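PDB 3WV4: Non-ribosomal peptide synthetase from Streptomyces halstedii, which belongs to the ANL superfamily of enzymes and is present here as the large N-terminal domain with its alpha/beta fold. Local coordinates for residues W71-L76 and I254-G259; S84-G89 and D169-D174; I138-P143 and L198-G203; Q216-A221 and G248-L253; T371-D376 and A420-T425. All coordinates share one frame; numbering follows the deposited sequence.

How the interactions relate
From the N terminus, the first segment, at the end of strand 70-72 and the start of helix 73-89, meets the end of helix 246-258 in interaction 1, which closes the longest loop. Interactions 2, 3 and 4 all lie within that loop. Interaction 2 joins the later turns of helix 73-89 to helix 168-180. Interaction 3 crosses it along the chain and ties helix 131-141 to strand 195-200. Interaction 4 closes a short loop between helices 215-229 and 246-258, and shares the second helix with interaction 1. Interaction 5 follows in series and joins two strands near the C terminus. Interactions 1 and 2 touch where Trp71 packs on Trp172. Interactions 1 and 5 lie on opposite sides of the chain's centre.

Interaction 1 of 5, residues W71-L76 and I254-G259; sequences WTYQEL and ISTLTG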
# COMPACT_ATOMS: atom_id res chain seq x y z
N TRP A 71 -5.15 2.17 18.62
CA TRP A 71 -4.25 1.14 19.14
C TRP A 71 -2.81 1.64 19.19
O TRP A 71 -2.35 2.31 18.26
CB TRP A 71 -4.20 -0.08 18.23
CG TRP A 71 -5.33 -1.01 18.31
CD1 TRP A 71 -6.28 -1.10 19.32
CD2 TRP A 71 -5.63 -2.09 17.41
NE1 TRP A 71 -7.13 -2.10 19.05
CE2 TRP A 71 -6.76 -2.73 17.89
CE3 TRP A 71 -5.08 -2.51 16.20
CZ2 TRP A 71 -7.34 -3.80 17.24
CZ3 TRP A 71 -5.63 -3.56 15.56
CH2 TRP A 71 -6.76 -4.20 16.07
N THR A 72 -2.12 1.29 20.25
CA THR A 72 -0.69 1.48 20.32
C THR A 72 -0.02 0.39 19.54
O THR A 72 -0.64 -0.55 19.13
CB THR A 72 -0.18 1.36 21.77
OG1 THR A 72 -0.39 0.03 22.22
CG2 THR A 72 -0.89 2.34 22.68
N TYR A 73 1.29 0.49 19.36
CA TYR A 73 2.04 -0.58 18.66
C TYR A 73 1.94 -1.89 19.39
O TYR A 73 1.79 -2.94 18.75
CB TYR A 73 3.50 -0.20 18.38
CG TYR A 73 3.58 0.58 17.13
CD1 TYR A 73 3.60 1.94 17.14
CD2 TYR A 73 3.50 -0.07 15.89
CE1 TYR A 73 3.60 2.65 15.96
CE2 TYR A 73 3.51 0.63 14.71
CZ TYR A 73 3.56 1.98 14.75
OH TYR A 73 3.55 2.69 13.55
N GLN A 74 1.95 -1.84 20.72
CA GLN A 74 1.72 -3.06 21.50
C GLN A 74 0.38 -3.68 21.20
O GLN A 74 0.30 -4.87 20.96
CB GLN A 74 1.83 -2.80 23.02
CG GLN A 74 1.73 -4.08 23.82
CD GLN A 74 2.95 -4.95 23.66
OE1 GLN A 74 2.91 -6.00 23.00
NE2 GLN A 74 4.05 -4.54 24.28
N GLU A 75 -0.68 -2.87 21.21
CA GLU A 75 -2.03 -3.37 20.95
C GLU A 75 -2.11 -3.95 19.58
O GLU A 75 -2.68 -5.00 19.41
CB GLU A 75 -3.08 -2.27 21.13
CG GLU A 75 -3.33 -1.91 22.61
CD GLU A 75 -4.18 -0.65 22.76
OE1 GLU A 75 -3.77 0.42 22.30
OE2 GLU A 75 -5.30 -0.78 23.28
N LEU A 76 -1.51 -3.29 18.60
CA LEU A 76 -1.57 -3.81 17.23
C LEU A 76 -0.92 -5.16 17.14
O LEU A 76 -1.39 -6.07 16.47
CB LEU A 76 -0.91 -2.82 16.25
CG LEU A 76 -0.75 -3.35 14.84
CD1 LEU A 76 -2.09 -3.76 14.26
CD2 LEU A 76 -0.09 -2.26 13.98
N ILE A 254 4.76 1.81 5.88
CA ILE A 254 5.73 2.85 6.15
C ILE A 254 5.50 3.46 7.56
O ILE A 254 6.50 3.78 8.26
CB ILE A 254 5.72 3.91 5.07
CG1 ILE A 254 6.28 3.29 3.78
CG2 ILE A 254 6.52 5.12 5.52
CD1 ILE A 254 5.90 4.00 2.54
N SER A 255 4.26 3.65 7.97
CA SER A 255 4.02 4.09 9.34
C SER A 255 4.62 3.11 10.26
O SER A 255 5.28 3.47 11.19
CB SER A 255 2.55 4.28 9.71
OG SER A 255 1.90 5.02 8.70
N THR A 256 4.41 1.84 9.99
CA THR A 256 4.90 0.79 10.89
C THR A 256 6.44 0.74 10.87
O THR A 256 7.08 0.67 11.92
CB THR A 256 4.26 -0.54 10.54
OG1 THR A 256 2.82 -0.39 10.53
CG2 THR A 256 4.63 -1.57 11.53
N LEU A 257 7.05 0.91 9.72
CA LEU A 257 8.53 0.93 9.58
C LEU A 257 9.14 1.99 10.46
O LEU A 257 10.12 1.75 11.14
CB LEU A 257 8.93 1.15 8.12
CG LEU A 257 10.36 1.50 7.76
CD1 LEU A 257 11.32 0.36 8.10
CD2 LEU A 257 10.44 1.75 6.26
N THR A 258 8.52 3.16 10.52
CA THR A 258 9.12 4.28 11.15
C THR A 258 8.54 4.58 12.54
O THR A 258 9.08 5.40 13.22
CB THR A 258 8.88 5.57 10.31
OG1 THR A 258 7.46 5.78 10.18
CG2 THR A 258 9.50 5.43 8.94
N GLY A 259 7.46 3.95 12.97
CA GLY A 259 6.88 4.26 14.30
C GLY A 259 5.86 5.36 14.28
O GLY A 259 5.33 5.78 15.31
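The side chain of Tyr73 leaves the first turn of helix 73-89 with CG beside the backbone N (chi1 -85°), which aims its ring at the last turn of helix 246-258. On the other side, Thr256 has CG2 anti to its own N, and this methyl lies at the edge of the ring. Thr256 CG2 is 4.0 Å from Tyr73 CE2. The contact joins the capped start of one helix to the end of another. Helix 246-258 is the crossover helix of a beta-alpha-beta unit, between the parallel strands 236-239 and 261-264. Strand 70-72 is at the far end of the same sheet.

The phenol end of Tyr73 reaches the backbone where helix 246-258 stops. Tyr73 OH is 3.0 Å from Ser255 O and 3.5 Å from Thr256 CA. Tyr73 OH is hydrogen-bonded to Ala260 O, just past the helix. Gly259 makes the turn with a positive phi of 89°, and its carbonyl O lies 3.6 Å from Tyr73 CE1, oblique to the ring.

A capping box fixes the first turn that carries Tyr73. Glu75 N donates to Thr72 OG1, the N-cap, at 3.1 Å and 168°. In return Thr72 N donates to Glu75 OE1 at 2.8 Å, on the anti side of the carboxylate. Near the end of the other helix one carbonyl accepts twice. Ile254 O takes Thr258 N and Thr258 OG1 from opposite faces of its plane, the hydroxyl at 2.9 Å.

Interaction 2 of 5, residues S84-G89 and D169-D174; sequences SAWLDG and DSLWAD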
# COMPACT_ATOMS: atom_id res chain seq x y z
N SER A 84 -3.29 -14.33 14.12
CA SER A 84 -2.51 -15.47 13.67
C SER A 84 -3.02 -16.80 14.35
O SER A 84 -3.14 -17.83 13.68
CB SER A 84 -1.03 -15.27 13.95
OG SER A 84 -0.49 -14.16 13.23
N ALA A 85 -3.33 -16.77 15.65
CA ALA A 85 -3.81 -17.98 16.33
C ALA A 85 -5.13 -18.41 15.77
O ALA A 85 -5.40 -19.58 15.65
CB ALA A 85 -3.94 -17.75 17.81
N TRP A 86 -5.95 -17.45 15.36
CA TRP A 86 -7.17 -17.78 14.70
C TRP A 86 -6.92 -18.48 13.39
O TRP A 86 -7.62 -19.42 13.05
CB TRP A 86 -7.96 -16.49 14.46
CG TRP A 86 -9.30 -16.68 13.96
CD1 TRP A 86 -10.43 -16.84 14.70
CD2 TRP A 86 -9.71 -16.62 12.59
NE1 TRP A 86 -11.53 -16.94 13.87
CE2 TRP A 86 -11.13 -16.82 12.57
CE3 TRP A 86 -9.03 -16.50 11.37
CZ2 TRP A 86 -11.86 -16.84 11.39
CZ3 TRP A 86 -9.76 -16.50 10.19
CH2 TRP A 86 -11.16 -16.70 10.20
N LEU A 87 -5.97 -17.98 12.59
CA LEU A 87 -5.63 -18.69 11.38
C LEU A 87 -5.20 -20.11 11.71
O LEU A 87 -5.66 -21.06 11.10
CB LEU A 87 -4.50 -17.97 10.62
CG LEU A 87 -4.91 -16.63 10.00
CD1 LEU A 87 -3.73 -15.94 9.36
CD2 LEU A 87 -6.02 -16.82 8.98
N ASP A 88 -4.31 -20.25 12.68
CA ASP A 88 -3.83 -21.56 13.08
C ASP A 88 -5.02 -22.46 13.46
O ASP A 88 -5.09 -23.62 13.08
CB ASP A 88 -2.87 -21.43 14.27
CG ASP A 88 -1.55 -20.76 13.90
OD1 ASP A 88 -1.15 -20.88 12.73
OD2 ASP A 88 -0.91 -20.14 14.81
N GLY A 89 -5.97 -21.89 14.20
CA GLY A 89 -7.17 -22.61 14.66
C GLY A 89 -8.01 -23.10 13.51
O GLY A 89 -8.60 -24.16 13.59
N ASP A 169 -16.97 -8.98 12.76
CA ASP A 169 -17.47 -8.88 14.14
C ASP A 169 -17.54 -10.22 14.79
O ASP A 169 -16.99 -10.44 15.86
CB ASP A 169 -18.86 -8.30 14.11
CG ASP A 169 -18.92 -7.02 13.28
OD1 ASP A 169 -18.38 -5.99 13.76
OD2 ASP A 169 -19.45 -7.08 12.11
N SER A 170 -18.23 -11.15 14.16
CA SER A 170 -18.38 -12.42 14.78
C SER A 170 -16.99 -12.95 15.11
O SER A 170 -16.69 -13.29 16.28
CB SER A 170 -19.23 -13.36 13.92
OG SER A 170 -18.43 -14.22 13.13
N LEU A 171 -16.11 -13.04 14.11
CA LEU A 171 -14.81 -13.66 14.37
C LEU A 171 -13.94 -12.85 15.30
O LEU A 171 -13.05 -13.40 15.94
CB LEU A 171 -14.00 -13.99 13.13
CG LEU A 171 -13.22 -12.83 12.47
CD1 LEU A 171 -11.80 -12.74 13.03
CD2 LEU A 171 -13.19 -13.02 10.97
N TRP A 172 -14.15 -11.55 15.40
CA TRP A 172 -13.39 -10.74 16.33
C TRP A 172 -13.63 -11.16 17.78
O TRP A 172 -12.74 -11.04 18.58
CB TRP A 172 -13.60 -9.22 16.15
CG TRP A 172 -12.34 -8.45 16.49
CD1 TRP A 172 -12.14 -7.63 17.56
CD2 TRP A 172 -11.10 -8.49 15.76
NE1 TRP A 172 -10.85 -7.16 17.54
CE2 TRP A 172 -10.19 -7.68 16.45
CE3 TRP A 172 -10.67 -9.15 14.60
CZ2 TRP A 172 -8.88 -7.50 16.02
CZ3 TRP A 172 -9.37 -8.95 14.15
CH2 TRP A 172 -8.49 -8.15 14.86
N ALA A 173 -14.82 -11.68 18.11
CA ALA A 173 -15.04 -12.16 19.48
C ALA A 173 -13.99 -13.19 19.86
O ALA A 173 -13.41 -13.14 20.95
CB ALA A 173 -16.45 -12.77 19.62
N ASP A 174 -13.75 -14.13 18.96
CA ASP A 174 -12.73 -15.15 19.17
C ASP A 174 -11.35 -14.57 19.25
O ASP A 174 -10.56 -15.01 20.07
CB ASP A 174 -12.77 -16.19 18.03
CG ASP A 174 -14.07 -16.97 18.02
OD1 ASP A 174 -14.68 -17.12 19.13
OD2 ASP A 174 -14.48 -17.41 16.92
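This is apolar helix-to-helix packing, in which Trp86 of helix 73-89 meets Leu171 and Asp174 of helix 168-180 near the edge of the parallel sheet of the fold. Trp86 and Leu171 are buried, and the contact is carried by one large ring and two smaller groups. The CB atoms of all three point toward the opposite segment.

Trp86 holds CG anti to its backbone N (chi1 -172°), which stretches the indole out from its helix. Leu171 crosses the indole at about a right angle. Its CD1 sits 4.1 Å above the plane of the Trp86 ring, offset toward the rim. Leu171 CB lies 3.9 Å from Trp86 NE1, and Leu171 CD2 is 4.1 Å from Trp86 CZ2. CD1 thus lies over the face near the rim, while CB and CD2 pass along the NE1 and CZ2 side. Leu171 CG lies between its backbone N and carbonyl carbon (chi1 80°), and from there CD1 reaches over the indole.

Asp174 comes in at the edge. Its CB is 4.1 Å from Trp86 CD1, near the ring plane. The carboxylate and indole planes are nearly coplanar, 26° apart. The charged end has its own partner, since Asp174 OD1 forms a salt bridge with Arg177 along the same helix.

Phe83 and Tyr166 add further aromatic neighbours to Trp86, the tyrosine edge-to-face and from strand 165-167, an outermost strand of the parallel sheet. Helix 106-116 lies against both helices, touching Leu87 through Ala115 and Trp172 through Gln107 and Ala110.

Interaction 3 of 5, residues I138-P143 and L198-G203; sequences IADADP and LIYTSG
Tyr200 has the largest share of the surface buried here and meets Asp140 and Ala141 at the end of helix 131-141. It is the last residue of strand 195-200. Thr201, Ser202 and Gly203 follow it and begin the Thr-Ser-Gly loop that is a sequence signature of the ANL superfamily.

The hydroxyl of Tyr200 is the focus. It donates to Asp140 OD2 at 2.6 Å, using the anti lone pair of that oxygen. Asp140 OD2 lies at the edge of the Tyr200 ring, near its plane, while the carboxylate plane stands 82° from the ring. Asp140 reaches it with CG anti to its backbone N (chi1 -172°), and its CB comes within 3.4 Å of Tyr200 OH.

Ala141 packs next to this bond. Its CB is 3.6 Å from Tyr200 OH and 4.2 Å from Tyr200 CE2. Val123 of strand 121-124 touches both Ala141 and Tyr200, so the pair rests on the neighbouring parallel sheet.

Ala141 N is also close to Tyr200 OH, but the angle is poor for a bond. The chemistry is therefore one short hydrogen bond from a phenol to a carboxylate, probably strengthened if the aspartate is ionised. It would fix the turn of the phenol O-H.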
# COMPACT_ATOMS: atom_id res chain seq x y z
N ILE A 138 -12.29 -14.07 -6.61
CA ILE A 138 -12.16 -15.03 -5.54
C ILE A 138 -11.69 -16.38 -6.04
O ILE A 138 -10.75 -16.95 -5.48
CB ILE A 138 -13.48 -15.16 -4.76
CG1 ILE A 138 -13.71 -13.83 -4.04
CG2 ILE A 138 -13.44 -16.35 -3.80
CD1 ILE A 138 -14.92 -13.80 -3.15
N ALA A 139 -12.30 -16.87 -7.12
CA ALA A 139 -11.84 -18.12 -7.74
C ALA A 139 -10.43 -17.97 -8.29
O ALA A 139 -9.63 -18.90 -8.21
CB ALA A 139 -12.79 -18.56 -8.88
N ASP A 140 -10.08 -16.85 -8.88
CA ASP A 140 -8.67 -16.71 -9.31
C ASP A 140 -7.72 -16.78 -8.08
O ASP A 140 -6.69 -17.46 -8.11
CB ASP A 140 -8.45 -15.43 -10.07
CG ASP A 140 -7.05 -15.36 -10.69
OD1 ASP A 140 -6.87 -16.08 -11.67
OD2 ASP A 140 -6.16 -14.61 -10.18
N ALA A 141 -8.11 -16.16 -6.96
CA ALA A 141 -7.27 -16.15 -5.74
C ALA A 141 -7.22 -17.48 -5.11
O ALA A 141 -6.22 -17.85 -4.43
CB ALA A 141 -7.82 -15.16 -4.74
N ASP A 142 -8.32 -18.22 -5.26
CA ASP A 142 -8.36 -19.59 -4.76
C ASP A 142 -8.02 -19.66 -3.26
O ASP A 142 -7.13 -20.42 -2.85
CB ASP A 142 -7.44 -20.49 -5.63
CG ASP A 142 -7.49 -21.98 -5.26
OD1 ASP A 142 -8.50 -22.46 -4.70
OD2 ASP A 142 -6.46 -22.65 -5.52
N PRO A 143 -8.77 -18.93 -2.42
CA PRO A 143 -8.40 -18.88 -0.99
C PRO A 143 -8.98 -20.02 -0.16
O PRO A 143 -9.72 -20.83 -0.65
CB PRO A 143 -9.02 -17.58 -0.53
CG PRO A 143 -10.29 -17.55 -1.31
CD PRO A 143 -9.98 -18.14 -2.67
N LEU A 198 -1.56 -10.47 -2.61
CA LEU A 198 -1.99 -10.42 -4.01
C LEU A 198 -2.77 -9.17 -4.20
O LEU A 198 -3.74 -8.91 -3.50
CB LEU A 198 -2.92 -11.59 -4.41
CG LEU A 198 -2.41 -13.03 -4.27
CD1 LEU A 198 -3.37 -13.99 -4.95
CD2 LEU A 198 -0.99 -13.21 -4.84
N ILE A 199 -2.35 -8.38 -5.16
CA ILE A 199 -3.05 -7.13 -5.42
C ILE A 199 -3.74 -7.23 -6.74
O ILE A 199 -3.06 -7.22 -7.78
CB ILE A 199 -2.09 -5.96 -5.52
CG1 ILE A 199 -1.36 -5.72 -4.20
CG2 ILE A 199 -2.83 -4.70 -5.95
CD1 ILE A 199 -2.26 -5.13 -3.12
N TYR A 200 -5.07 -7.30 -6.73
CA TYR A 200 -5.80 -7.41 -7.99
C TYR A 200 -5.84 -6.07 -8.67
O TYR A 200 -6.34 -5.12 -8.10
CB TYR A 200 -7.20 -8.03 -7.73
CG TYR A 200 -7.10 -9.52 -7.74
CD1 TYR A 200 -7.17 -10.23 -8.93
CD2 TYR A 200 -6.84 -10.24 -6.58
CE1 TYR A 200 -7.05 -11.62 -8.95
CE2 TYR A 200 -6.70 -11.61 -6.59
CZ TYR A 200 -6.83 -12.30 -7.79
OH TYR A 200 -6.66 -13.66 -7.83
N THR A 201 -5.30 -5.97 -9.87
CA THR A 201 -5.35 -4.72 -10.69
C THR A 201 -6.46 -4.73 -11.81
O THR A 201 -6.84 -3.71 -12.35
CB THR A 201 -4.01 -4.53 -11.42
OG1 THR A 201 -3.73 -5.71 -12.19
CG2 THR A 201 -2.90 -4.36 -10.39
N SER A 202 -7.02 -5.89 -12.10
CA SER A 202 -8.04 -5.98 -13.16
C SER A 202 -9.42 -5.43 -12.77
O SER A 202 -9.95 -5.67 -11.71
CB SER A 202 -8.18 -7.42 -13.54
OG SER A 202 -8.28 -8.22 -12.39
N GLY A 203 -10.02 -4.69 -13.68
CA GLY A 203 -11.37 -4.17 -13.49
C GLY A 203 -12.44 -5.22 -13.83
O GLY A 203 -12.15 -6.37 -14.24

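Interaction 4 of 5, residues Q216-A221 and G248-L253; sequences QQIVFA and GLYKVL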
# COMPACT_ATOMS: atom_id res chain seq x y z
N GLN A 216 9.91 -9.79 0.67
CA GLN A 216 11.11 -8.94 0.60
C GLN A 216 10.92 -7.73 -0.27
O GLN A 216 11.48 -6.68 0.02
CB GLN A 216 12.33 -9.59 -0.05
CG GLN A 216 12.30 -11.03 -0.40
CD GLN A 216 13.62 -11.48 -1.03
OE1 GLN A 216 13.62 -12.24 -1.99
NE2 GLN A 216 14.72 -11.02 -0.49
N GLN A 217 10.28 -7.90 -1.42
CA GLN A 217 10.05 -6.80 -2.34
C GLN A 217 9.25 -5.70 -1.60
O GLN A 217 9.51 -4.51 -1.76
CB GLN A 217 9.27 -7.24 -3.57
CG GLN A 217 10.08 -7.86 -4.68
CD GLN A 217 10.22 -9.36 -4.54
OE1 GLN A 217 10.36 -9.89 -3.45
NE2 GLN A 217 10.14 -10.05 -5.65
N ILE A 218 8.28 -6.13 -0.81
CA ILE A 218 7.36 -5.21 -0.15
C ILE A 218 8.14 -4.39 0.84
O ILE A 218 8.09 -3.18 0.82
CB ILE A 218 6.18 -5.94 0.55
CG1 ILE A 218 5.19 -6.54 -0.48
CG2 ILE A 218 5.36 -4.98 1.41
CD1 ILE A 218 4.13 -7.45 0.17
N VAL A 219 8.93 -5.05 1.67
CA VAL A 219 9.70 -4.37 2.67
C VAL A 219 10.69 -3.49 1.99
O VAL A 219 10.88 -2.33 2.39
CB VAL A 219 10.40 -5.38 3.59
CG1 VAL A 219 11.36 -4.72 4.56
CG2 VAL A 219 9.35 -6.15 4.39
N PHE A 220 11.33 -4.00 0.93
CA PHE A 220 12.31 -3.18 0.22
C PHE A 220 11.67 -1.93 -0.33
O PHE A 220 12.13 -0.82 -0.10
CB PHE A 220 12.97 -3.94 -0.94
CG PHE A 220 13.77 -3.05 -1.78
CD1 PHE A 220 15.01 -2.67 -1.37
CD2 PHE A 220 13.21 -2.43 -2.89
CE1 PHE A 220 15.75 -1.76 -2.06
CE2 PHE A 220 13.97 -1.51 -3.62
CZ PHE A 220 15.23 -1.17 -3.19
N ALA A 221 10.57 -2.10 -1.06
CA ALA A 221 9.92 -0.92 -1.61
C ALA A 221 9.51 0.05 -0.53
O ALA A 221 9.63 1.24 -0.71
CB ALA A 221 8.72 -1.31 -2.51
N GLY A 248 -2.77 2.85 0.09
CA GLY A 248 -2.99 2.82 1.54
C GLY A 248 -2.23 1.73 2.28
O GLY A 248 -1.78 1.92 3.41
N LEU A 249 -2.09 0.58 1.66
CA LEU A 249 -1.35 -0.50 2.29
C LEU A 249 0.07 -0.09 2.72
O LEU A 249 0.54 -0.47 3.78
CB LEU A 249 -1.27 -1.70 1.32
CG LEU A 249 -1.39 -3.18 1.76
CD1 LEU A 249 -0.30 -4.08 1.19
CD2 LEU A 249 -1.55 -3.39 3.25
N TYR A 250 0.74 0.66 1.85
CA TYR A 250 2.11 1.05 2.09
C TYR A 250 2.19 2.19 3.05
O TYR A 250 3.26 2.49 3.60
CB TYR A 250 2.84 1.41 0.80
CG TYR A 250 3.41 0.20 0.11
CD1 TYR A 250 4.74 -0.09 0.17
CD2 TYR A 250 2.57 -0.66 -0.56
CE1 TYR A 250 5.25 -1.19 -0.50
CE2 TYR A 250 3.04 -1.78 -1.22
CZ TYR A 250 4.38 -2.05 -1.18
OH TYR A 250 4.87 -3.16 -1.83
N LYS A 251 1.07 2.85 3.25
CA LYS A 251 1.04 3.82 4.32
C LYS A 251 0.95 3.08 5.64
O LYS A 251 1.56 3.51 6.60
CB LYS A 251 0.01 4.96 4.02
CG LYS A 251 0.47 5.93 2.83
CD LYS A 251 1.98 5.85 2.19
CE LYS A 251 2.10 5.30 0.73
NZ LYS A 251 3.08 5.90 -0.34
N VAL A 252 0.30 1.92 5.67
CA VAL A 252 0.35 1.03 6.87
C VAL A 252 1.80 0.55 7.10
O VAL A 252 2.31 0.60 8.20
CB VAL A 252 -0.50 -0.24 6.69
CG1 VAL A 252 -0.34 -1.18 7.87
CG2 VAL A 252 -1.95 0.10 6.48
N LEU A 253 2.47 0.13 6.01
CA LEU A 253 3.84 -0.38 6.15
C LEU A 253 4.83 0.67 6.54
O LEU A 253 5.68 0.45 7.45
CB LEU A 253 4.30 -1.03 4.87
CG LEU A 253 3.43 -2.23 4.46
CD1 LEU A 253 3.60 -2.56 2.96
CD2 LEU A 253 3.81 -3.39 5.31
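Ile218 and Ala221 of helix 215-229 pack on Tyr250 and Leu253 of helix 246-258. It is a buried helix-helix crossing near the centre of the alpha/beta fold. The axes of the two short segments pass 10.7 Å apart at -76°, so the helices meet over a short length.

The aromatic packing centres on Tyr250. Ala221 CB lies 4.0 Å from Tyr250 CE1, oblique to the ring. Ile218 CG2 is 4.0 Å from Tyr250 CZ. Within its own helix, Leu253 places CD1 3.8 Å above the centre of the Tyr250 ring.

The polar end of Tyr250 is used for contact too. Its OH rests against Ile218, 3.6 Å from CA and 3.7 Å from CG1 of that residue. Ile218 has its CG2 anti to the backbone N, which sets this methyl against both Tyr250 and Leu253.

The aliphatic packing is between Ile218 and Leu253, which cross at about a right angle. Around them, Val47 of helix 47-57 touches both, and Phe112 of helix 106-116 touches Leu253. The tightest point is Ile218 CG2 against Leu253 CD1, two methyls at 3.4 Å, closer than usual for carbon.

Interaction 5 of 5, residues T371-D376 and A420-T425; sequences TIEILD and AMRLHT
Arg422 is the first residue of its strand to meet the other segment, and it does so with both its chain and its guanidinium. CG stands anti to the backbone N (chi1 167°), and the chain then bends at chi2 and chi3. The bends carry the guanidinium to the side of Glu373, where the model has a salt bridge. Arg422 NH1 and Glu373 OE1 are too close to each other, however, so the detail of the pairing is doubtful. The aliphatic part is clearer. Arg422 CD is 4.1 Å from Leu375 CD1, and the same methyl lies over one face of the guanidinium.

Two residues on, His424 meets that methyl as well. His424 CE1 is 3.9 Å from Leu375 CD1, at an oblique approach to the ring. The ring is held through ND1, which is hydrogen-bonded to Glu389 OE1. Leu375 CD1 therefore sits against both Arg422 and His424.

The axes of the two short strand segments are 9.2 Å apart and 57° from each other. They do not pair directly. Strands 371-375 and 422-425 flank strand 388-393, the antiparallel neighbour of both. The side chains of Leu375, Arg422 and His424 meet over its Thr391, which touches all three. The contact thus spans three strands of the large mixed beta-sheet toward the C terminus of this ANL domain.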
# COMPACT_ATOMS: atom_id res chain seq x y z
N THR A 371 16.81 0.69 -10.80
CA THR A 371 17.31 1.29 -12.05
C THR A 371 16.17 1.47 -13.02
O THR A 371 15.38 0.55 -13.20
CB THR A 371 18.37 0.35 -12.69
OG1 THR A 371 19.54 0.36 -11.85
CG2 THR A 371 18.77 0.82 -14.04
N ILE A 372 16.09 2.65 -13.64
CA ILE A 372 15.17 2.87 -14.71
C ILE A 372 16.00 2.89 -16.02
O ILE A 372 16.95 3.67 -16.12
CB ILE A 372 14.49 4.27 -14.62
CG1 ILE A 372 13.61 4.47 -13.38
CG2 ILE A 372 13.71 4.55 -15.87
CD1 ILE A 372 13.04 3.17 -12.95
N GLU A 373 15.65 2.08 -17.01
CA GLU A 373 16.28 2.23 -18.34
C GLU A 373 15.24 2.39 -19.40
O GLU A 373 14.16 1.76 -19.35
CB GLU A 373 17.12 1.02 -18.70
CG GLU A 373 18.33 0.78 -17.83
CD GLU A 373 18.63 -0.69 -17.73
OE1 GLU A 373 17.70 -1.47 -17.38
OE2 GLU A 373 19.76 -1.07 -18.05
N ILE A 374 15.58 3.22 -20.38
CA ILE A 374 14.70 3.47 -21.51
C ILE A 374 15.19 2.58 -22.68
O ILE A 374 16.32 2.71 -23.10
CB ILE A 374 14.79 4.94 -21.90
CG1 ILE A 374 14.50 5.88 -20.73
CG2 ILE A 374 13.81 5.26 -23.01
CD1 ILE A 374 13.15 5.69 -20.08
N LEU A 375 14.34 1.66 -23.16
CA LEU A 375 14.72 0.73 -24.25
C LEU A 375 14.09 1.05 -25.62
O LEU A 375 12.96 1.55 -25.65
CB LEU A 375 14.31 -0.68 -23.85
CG LEU A 375 15.00 -1.20 -22.58
CD1 LEU A 375 14.82 -2.71 -22.42
CD2 LEU A 375 16.49 -0.85 -22.56
N ASP A 376 14.82 0.80 -26.72
CA ASP A 376 14.26 0.94 -28.10
C ASP A 376 13.39 -0.24 -28.44
O ASP A 376 13.20 -1.15 -27.61
CB ASP A 376 15.36 1.14 -29.21
CG ASP A 376 16.32 -0.07 -29.39
OD1 ASP A 376 15.86 -1.23 -29.44
OD2 ASP A 376 17.56 0.13 -29.51
N ALA A 420 10.45 -12.09 -14.09
CA ALA A 420 11.85 -11.96 -14.41
C ALA A 420 12.33 -10.61 -13.94
O ALA A 420 11.57 -9.80 -13.41
CB ALA A 420 12.06 -12.10 -15.88
N MET A 421 13.63 -10.39 -14.15
CA MET A 421 14.34 -9.29 -13.54
C MET A 421 14.12 -7.93 -14.22
O MET A 421 14.57 -6.96 -13.67
CB MET A 421 15.85 -9.64 -13.43
CG MET A 421 16.60 -9.67 -14.77
SD MET A 421 18.31 -10.28 -14.75
CE MET A 421 18.11 -12.06 -14.58
N ARG A 422 13.48 -7.82 -15.39
CA ARG A 422 13.24 -6.49 -15.97
C ARG A 422 11.78 -6.26 -16.25
O ARG A 422 11.16 -7.01 -17.00
CB ARG A 422 14.05 -6.24 -17.24
CG ARG A 422 13.60 -5.01 -18.03
CD ARG A 422 14.76 -4.22 -18.64
NE ARG A 422 15.88 -5.08 -18.99
CZ ARG A 422 17.15 -4.71 -18.96
NH1 ARG A 422 17.48 -3.48 -18.58
NH2 ARG A 422 18.11 -5.58 -19.30
N LEU A 423 11.21 -5.25 -15.59
CA LEU A 423 9.80 -4.93 -15.80
C LEU A 423 9.67 -3.98 -16.95
O LEU A 423 10.28 -2.92 -16.95
CB LEU A 423 9.18 -4.28 -14.56
CG LEU A 423 7.79 -3.71 -14.74
CD1 LEU A 423 6.80 -4.85 -14.92
CD2 LEU A 423 7.42 -2.77 -13.59
N HIS A 424 8.84 -4.35 -17.91
CA HIS A 424 8.51 -3.50 -19.05
C HIS A 424 7.15 -2.90 -18.79
O HIS A 424 6.16 -3.63 -18.74
CB HIS A 424 8.49 -4.34 -20.35
CG HIS A 424 9.84 -4.82 -20.76
ND1 HIS A 424 10.52 -4.31 -21.85
CD2 HIS A 424 10.65 -5.77 -20.23
CE1 HIS A 424 11.69 -4.91 -21.97
NE2 HIS A 424 11.79 -5.80 -21.00
N THR A 425 7.10 -1.59 -18.63
CA THR A 425 5.90 -0.95 -18.11
C THR A 425 4.81 -0.69 -19.14
O THR A 425 3.66 -0.42 -18.78
CB THR A 425 6.24 0.43 -17.53
OG1 THR A 425 6.64 1.29 -18.61
CG2 THR A 425 7.36 0.33 -16.45